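Side-chain contacts in DNA polymerase III subunit beta (Helicobacter pylori 26695, PDB 4S3I), which encircles DNA as a sliding clamp and tethers DNA polymerases and other proteins to it, giving replication its processivity: residues Ala48-Ser51 with Asp52-Leu55; Tyr18-Phe22 with Leu23-Asp27; Lys211-Tyr214 with Glu215-Phe219. All blocks are in the same frame, centred on the assembly; numbering follows the deposited sequence.

Interaction 1 of 3, residues Ala48-Ser51 with Asp52-Leu55; sequences ASDS and DIGL
D50 folds its carboxylate back over the turn that it opens and grips the backbone of D52 and I53. D50 CG sits between the backbone N and the carbonyl carbon (chi1 53°), which carries D50 OD1 inward to accept two amides. D52 N lies 2.6 Å from D50 OD1 on its anti side, and I53 N lies 3.0 Å from D50 OD1 on its syn side; both are somewhat out of the carboxylate plane. The bond to D52 N closes an Asx turn. The backbone adds its own bond across the turn, D50 N to I53 O at 2.9 Å, nearly straight. This is the tip of the beta hairpin of strands 43-49 and 53-60. Farther down, A48 and L55 form an antiparallel hydrogen-bonded pair on one face of the sheet, though the end of the L55 side chain leads away from A48. Between turn and pair, S49 faces G54 as a non-hydrogen-bonded pair with their CA atoms only 3.7 Å apart, and S49 CB rests directly on G54 CA at 3.6 Å. Glycine, lacking a side chain, permits this close approach. I53 starts away from 48-51, its CG1 anti to the backbone N (chi1 -168°), and lies against F22, F235 and R204. At the tip, the carboxylates of D50 and D52 come to 4.0 Å between their OD1 atoms. The two amides on D50 OD1 probably stabilise the negative charge of D50 despite this neighbour, while the long, weak ion pair of D52 with K238 may ease the repulsion a little.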
# COMPACT_ATOMS: atom_id res chain seq x y z
N ALA A 48 12.30 20.62 12.67
CA ALA A 48 11.29 19.95 13.48
C ALA A 48 12.02 19.06 14.47
O ALA A 48 12.77 18.16 14.06
CB ALA A 48 10.38 19.13 12.60
N SER A 49 11.81 19.30 15.76
CA SER A 49 12.54 18.56 16.78
C SER A 49 11.77 18.51 18.10
O SER A 49 10.88 19.33 18.34
CB SER A 49 13.91 19.19 17.02
OG SER A 49 13.81 20.41 17.73
N ASP A 50 12.14 17.55 18.94
CA ASP A 50 11.72 17.56 20.33
C ASP A 50 12.92 17.20 21.18
O ASP A 50 14.05 17.24 20.70
CB ASP A 50 10.54 16.60 20.59
CG ASP A 50 10.80 15.18 20.10
OD1 ASP A 50 11.90 14.64 20.35
OD2 ASP A 50 9.89 14.60 19.46
N SER A 51 12.69 16.84 22.44
CA SER A 51 13.78 16.45 23.33
C SER A 51 14.54 15.21 22.84
O SER A 51 15.73 15.04 23.13
CB SER A 51 13.24 16.20 24.74
OG SER A 51 12.29 15.14 24.73
N ASP A 52 13.86 14.35 22.08
CA ASP A 52 14.40 13.03 21.76
C ASP A 52 15.08 12.93 20.39
O ASP A 52 16.01 12.15 20.20
CB ASP A 52 13.27 11.99 21.83
CG ASP A 52 12.60 11.94 23.20
OD1 ASP A 52 12.62 12.95 23.93
OD2 ASP A 52 12.03 10.88 23.53
N ILE A 53 14.60 13.72 19.43
CA ILE A 53 15.05 13.58 18.05
C ILE A 53 14.69 14.83 17.25
O ILE A 53 13.77 15.56 17.64
CB ILE A 53 14.40 12.33 17.39
CG1 ILE A 53 15.06 11.99 16.07
CG2 ILE A 53 12.90 12.55 17.19
CD1 ILE A 53 14.65 10.63 15.54
N GLY A 54 15.40 15.07 16.15
CA GLY A 54 15.13 16.26 15.37
C GLY A 54 15.92 16.37 14.08
O GLY A 54 16.96 15.73 13.92
N LEU A 55 15.39 17.18 13.17
CA LEU A 55 16.00 17.40 11.87
C LEU A 55 15.99 18.90 11.59
O LEU A 55 14.97 19.57 11.77
CB LEU A 55 15.21 16.69 10.78
CG LEU A 55 15.72 16.97 9.36
CD1 LEU A 55 17.15 16.45 9.19
CD2 LEU A 55 14.77 16.35 8.33

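Interaction 2 of 3, residues Tyr18-Phe22 with Leu23-Asp27; sequences YLQAF and LDKKD
K25 leaves its backbone extended and then turns twice, at chi3 (-81°) and chi4 (-60°), swinging NZ back onto the carbonyl of Q20. Q20 bends at chi2 (-61°), and its side chain crosses that of K25 at about a right angle, with Q20 OE1 3.7 Å from K25 CD. Two donors hold Q20 O. K25 NZ comes to 2.8 Å from Q20 O and L23 N to 3.2 Å from Q20 O, the two approaching from opposite faces of the carbonyl plane, each well out of it, on neither lone pair. K25 NZ also makes a weak bond, 3.3 Å, to L23 O. The ammonium therefore lies by carbonyl oxygens near the C-terminal end of helix 9-19, where its charge would be favourably placed. This helix belongs to the first of the three clamp-fold domains of the beta sliding clamp, and the chain leaves it by the loop leading to strand 34-40. An i to i-3 backbone bond joins F22 N to L19 O at 3.1 Å. L23 packs against the L19 and Q20 backbone and the Q20 side chain: L23 CG lies 3.6 Å from L19 O, and L23 CD1 is 4.1 Å from Q20 NE2, the side chains meeting at a slant. The N-H groups of the Q20 amide are used outside the contact: NE2 bonds to G74 O and L16 O. F22 stays buried, with Y18 O and L19 O in the plane of its ring at the edge; I53, L55 and L212 pack against it. A21 O takes a hydrogen bond from R204 of helix 203-212.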
# COMPACT_ATOMS: atom_id res chain seq x y z
N TYR A 18 10.76 15.39 4.06
CA TYR A 18 11.70 14.84 5.03
C TYR A 18 11.30 15.17 6.45
O TYR A 18 11.55 14.39 7.37
CB TYR A 18 13.09 15.40 4.80
CG TYR A 18 13.80 14.81 3.61
CD1 TYR A 18 14.00 13.44 3.50
CD2 TYR A 18 14.32 15.64 2.62
CE1 TYR A 18 14.68 12.90 2.42
CE2 TYR A 18 15.01 15.11 1.54
CZ TYR A 18 15.18 13.75 1.44
OH TYR A 18 15.87 13.24 0.36
N LEU A 19 10.69 16.34 6.63
CA LEU A 19 10.40 16.83 7.97
C LEU A 19 9.17 16.20 8.60
O LEU A 19 8.98 16.30 9.82
CB LEU A 19 10.27 18.36 7.94
CG LEU A 19 11.62 19.07 7.82
CD1 LEU A 19 11.39 20.52 7.41
CD2 LEU A 19 12.38 19.02 9.14
N GLN A 20 8.33 15.56 7.79
CA GLN A 20 7.06 15.03 8.29
C GLN A 20 7.26 14.05 9.44
O GLN A 20 6.51 14.05 10.41
CB GLN A 20 6.26 14.40 7.16
CG GLN A 20 5.87 15.39 6.07
CD GLN A 20 4.99 16.50 6.60
OE1 GLN A 20 3.89 16.24 7.11
NE2 GLN A 20 5.47 17.75 6.51
N ALA A 21 8.32 13.24 9.35
CA ALA A 21 8.53 12.17 10.33
C ALA A 21 8.89 12.69 11.71
O ALA A 21 8.90 11.93 12.68
CB ALA A 21 9.60 11.20 9.84
N PHE A 22 9.19 13.98 11.80
CA PHE A 22 9.64 14.56 13.05
C PHE A 22 8.57 15.42 13.70
O PHE A 22 8.85 16.16 14.64
CB PHE A 22 10.91 15.40 12.83
CG PHE A 22 12.04 14.61 12.26
CD1 PHE A 22 13.05 14.11 13.09
CD2 PHE A 22 12.11 14.34 10.90
CE1 PHE A 22 14.10 13.36 12.56
CE2 PHE A 22 13.16 13.59 10.37
CZ PHE A 22 14.15 13.10 11.20
N LEU A 23 7.35 15.32 13.20
CA LEU A 23 6.22 16.07 13.74
C LEU A 23 5.24 15.13 14.41
O LEU A 23 5.00 14.02 13.91
CB LEU A 23 5.49 16.81 12.62
CG LEU A 23 6.34 17.75 11.79
CD1 LEU A 23 5.57 18.21 10.58
CD2 LEU A 23 6.74 18.93 12.64
N ASP A 24 4.66 15.56 15.52
CA ASP A 24 3.51 14.86 16.06
C ASP A 24 2.30 15.51 15.40
O ASP A 24 1.90 16.61 15.78
CB ASP A 24 3.47 15.01 17.58
CG ASP A 24 4.63 14.29 18.26
OD1 ASP A 24 5.06 13.25 17.70
OD2 ASP A 24 5.10 14.75 19.33
N LYS A 25 1.75 14.84 14.39
CA LYS A 25 0.82 15.49 13.47
C LYS A 25 -0.65 15.51 13.89
O LYS A 25 -1.43 16.27 13.33
CB LYS A 25 0.97 14.90 12.05
CG LYS A 25 2.35 15.13 11.42
CD LYS A 25 2.52 14.42 10.08
CE LYS A 25 2.87 12.94 10.25
NZ LYS A 25 4.15 12.73 11.00
N LYS A 26 -1.03 14.69 14.87
CA LYS A 26 -2.45 14.47 15.16
C LYS A 26 -3.13 15.63 15.87
O LYS A 26 -4.31 15.92 15.61
CB LYS A 26 -2.67 13.16 15.93
CG LYS A 26 -2.42 11.93 15.04
CD LYS A 26 -2.57 10.62 15.80
CE LYS A 26 -2.30 9.44 14.88
NZ LYS A 26 -1.97 8.21 15.63
N ASP A 27 -2.40 16.30 16.75
CA ASP A 27 -2.94 17.48 17.43
C ASP A 27 -2.31 18.72 16.81
O ASP A 27 -1.19 19.10 17.14
CB ASP A 27 -2.66 17.41 18.93
CG ASP A 27 -3.11 18.65 19.67
OD1 ASP A 27 -3.93 19.43 19.12
OD2 ASP A 27 -2.66 18.84 20.83

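Interaction 3 of 3, residues Lys211-Tyr214 with Glu215-Phe219; sequences KLFY and ENFSF
F213 and F217 form an apolar, aromatic contact across the bend that joins helix 203-212 to strand 217-221 in the central domain. Their ring centroids are 5.6 Å apart with the planes inclined by 47°, an oblique meeting. Between the two phenylalanines the closest touch is made by a methylene: F213 CB stands over one face of the F217 ring, 4.0 Å from F217 CD1. F217 reaches this place because its CG is set between its own backbone N and carbonyl carbon (chi1 57°), folding the ring back toward the residues before it. The edge of the same ring meets the backbone of Y214, where F217 CE1 lies 3.5 Å from Y214 O, near the ring plane. The F213 ring, for its part, has L212 CB over one face. The strand begins with a G1 beta bulge, in which N216, in the left-handed backbone region, and F217 both face V131 of strand 127-131; N216 OD1 also bonds to N132 ND2. Both phenylalanines are buried against I228, with F235 and H233 next to F213 as well. Y214 and E215 carry their side chains side by side and pointing the same way, with ring and carboxylate planes 56° apart. E215 CG runs 3.7 Å from Y214 CD2, and both residues touch P134. No direct hydrogen bond joins 211-214 to 215-219. A water closes the bend instead, accepting from Y214 N at 3.1 Å and donating to E215 O at 2.7 Å.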
# COMPACT_ATOMS: atom_id res chain seq x y z
N LYS A 211 16.31 7.19 5.80
CA LYS A 211 15.60 8.00 4.82
C LYS A 211 16.42 9.23 4.42
O LYS A 211 16.21 9.80 3.35
CB LYS A 211 14.23 8.45 5.34
CG LYS A 211 13.32 7.36 5.84
CD LYS A 211 12.05 8.01 6.41
CE LYS A 211 11.40 7.15 7.48
NZ LYS A 211 10.26 7.86 8.14
N LEU A 212 17.34 9.63 5.28
CA LEU A 212 18.01 10.91 5.11
C LEU A 212 19.39 10.79 4.51
O LEU A 212 19.82 11.63 3.71
CB LEU A 212 18.11 11.64 6.45
CG LEU A 212 16.79 12.12 7.04
CD1 LEU A 212 16.93 12.48 8.51
CD2 LEU A 212 16.32 13.33 6.25
N PHE A 213 20.11 9.74 4.90
CA PHE A 213 21.55 9.70 4.64
C PHE A 213 21.96 8.45 3.88
O PHE A 213 21.30 7.43 3.98
CB PHE A 213 22.32 9.79 5.96
CG PHE A 213 22.02 11.03 6.76
CD1 PHE A 213 22.54 12.26 6.40
CD2 PHE A 213 21.21 10.95 7.89
CE1 PHE A 213 22.26 13.42 7.14
CE2 PHE A 213 20.92 12.09 8.65
CZ PHE A 213 21.44 13.33 8.27
N TYR A 214 23.06 8.55 3.15
CA TYR A 214 23.58 7.42 2.42
C TYR A 214 25.11 7.41 2.52
O TYR A 214 25.70 6.53 3.15
CB TYR A 214 23.12 7.48 0.96
CG TYR A 214 23.57 6.30 0.13
CD1 TYR A 214 23.10 5.03 0.40
CD2 TYR A 214 24.46 6.48 -0.92
CE1 TYR A 214 23.51 3.94 -0.36
CE2 TYR A 214 24.88 5.40 -1.69
CZ TYR A 214 24.40 4.13 -1.40
OH TYR A 214 24.81 3.05 -2.15
N GLU A 215 25.75 8.42 1.94
CA GLU A 215 27.19 8.57 2.12
C GLU A 215 27.57 10.05 2.20
O GLU A 215 26.73 10.93 1.99
CB GLU A 215 27.95 7.88 0.98
CG GLU A 215 27.60 8.40 -0.40
CD GLU A 215 28.33 7.64 -1.50
OE1 GLU A 215 29.07 6.68 -1.16
OE2 GLU A 215 28.17 8.00 -2.68
N ASN A 216 28.84 10.30 2.50
CA ASN A 216 29.36 11.66 2.66
C ASN A 216 28.57 12.45 3.70
O ASN A 216 27.89 13.44 3.38
CB ASN A 216 29.45 12.39 1.31
CG ASN A 216 30.49 11.76 0.37
OD1 ASN A 216 31.51 11.25 0.83
ND2 ASN A 216 30.22 11.81 -0.93
N PHE A 217 28.65 11.98 4.94
CA PHE A 217 28.10 12.69 6.09
C PHE A 217 29.04 12.50 7.26
O PHE A 217 29.91 11.62 7.24
CB PHE A 217 26.69 12.22 6.45
CG PHE A 217 26.59 10.73 6.74
CD1 PHE A 217 26.27 9.84 5.73
CD2 PHE A 217 26.81 10.24 8.03
CE1 PHE A 217 26.17 8.47 5.99
CE2 PHE A 217 26.71 8.87 8.29
CZ PHE A 217 26.38 7.98 7.27
N SER A 218 28.90 13.33 8.29
CA SER A 218 29.67 13.14 9.50
C SER A 218 28.77 12.52 10.56
O SER A 218 27.55 12.70 10.52
CB SER A 218 30.21 14.47 10.00
OG SER A 218 29.15 15.32 10.34
N PHE A 219 29.36 11.79 11.49
CA PHE A 219 28.64 11.28 12.64
C PHE A 219 29.43 11.69 13.86
O PHE A 219 30.63 11.41 13.95
CB PHE A 219 28.52 9.74 12.59
CG PHE A 219 27.97 9.13 13.87
CD1 PHE A 219 28.79 8.93 14.98
CD2 PHE A 219 26.64 8.74 13.94
CE1 PHE A 219 28.27 8.36 16.15
CE2 PHE A 219 26.12 8.17 15.11
CZ PHE A 219 26.94 7.98 16.21
O HOH W 1 24.21 11.37 2.82

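How the interactions relate
Along the chain the three contacts come in series, without nesting or crossing. Interaction 2 (18-27) takes the chain out of helix 9-19; interaction 1 (48-55) closes the hairpin of strands 43-49 and 53-60; interaction 3 (211-219) rounds the bend from helix 203-212 into strand 217-221. The first two belong to the N-terminal domain and pack together, A48 CB lying 3.6 Å from L23 CD2. The third belongs to the central domain, yet its L212 packs against Y18, F22 and L55. Strands 53-60 and 233-238 join one antiparallel sheet across the two domains, and L212 brings interaction 3 against interactions 1 and 2 there.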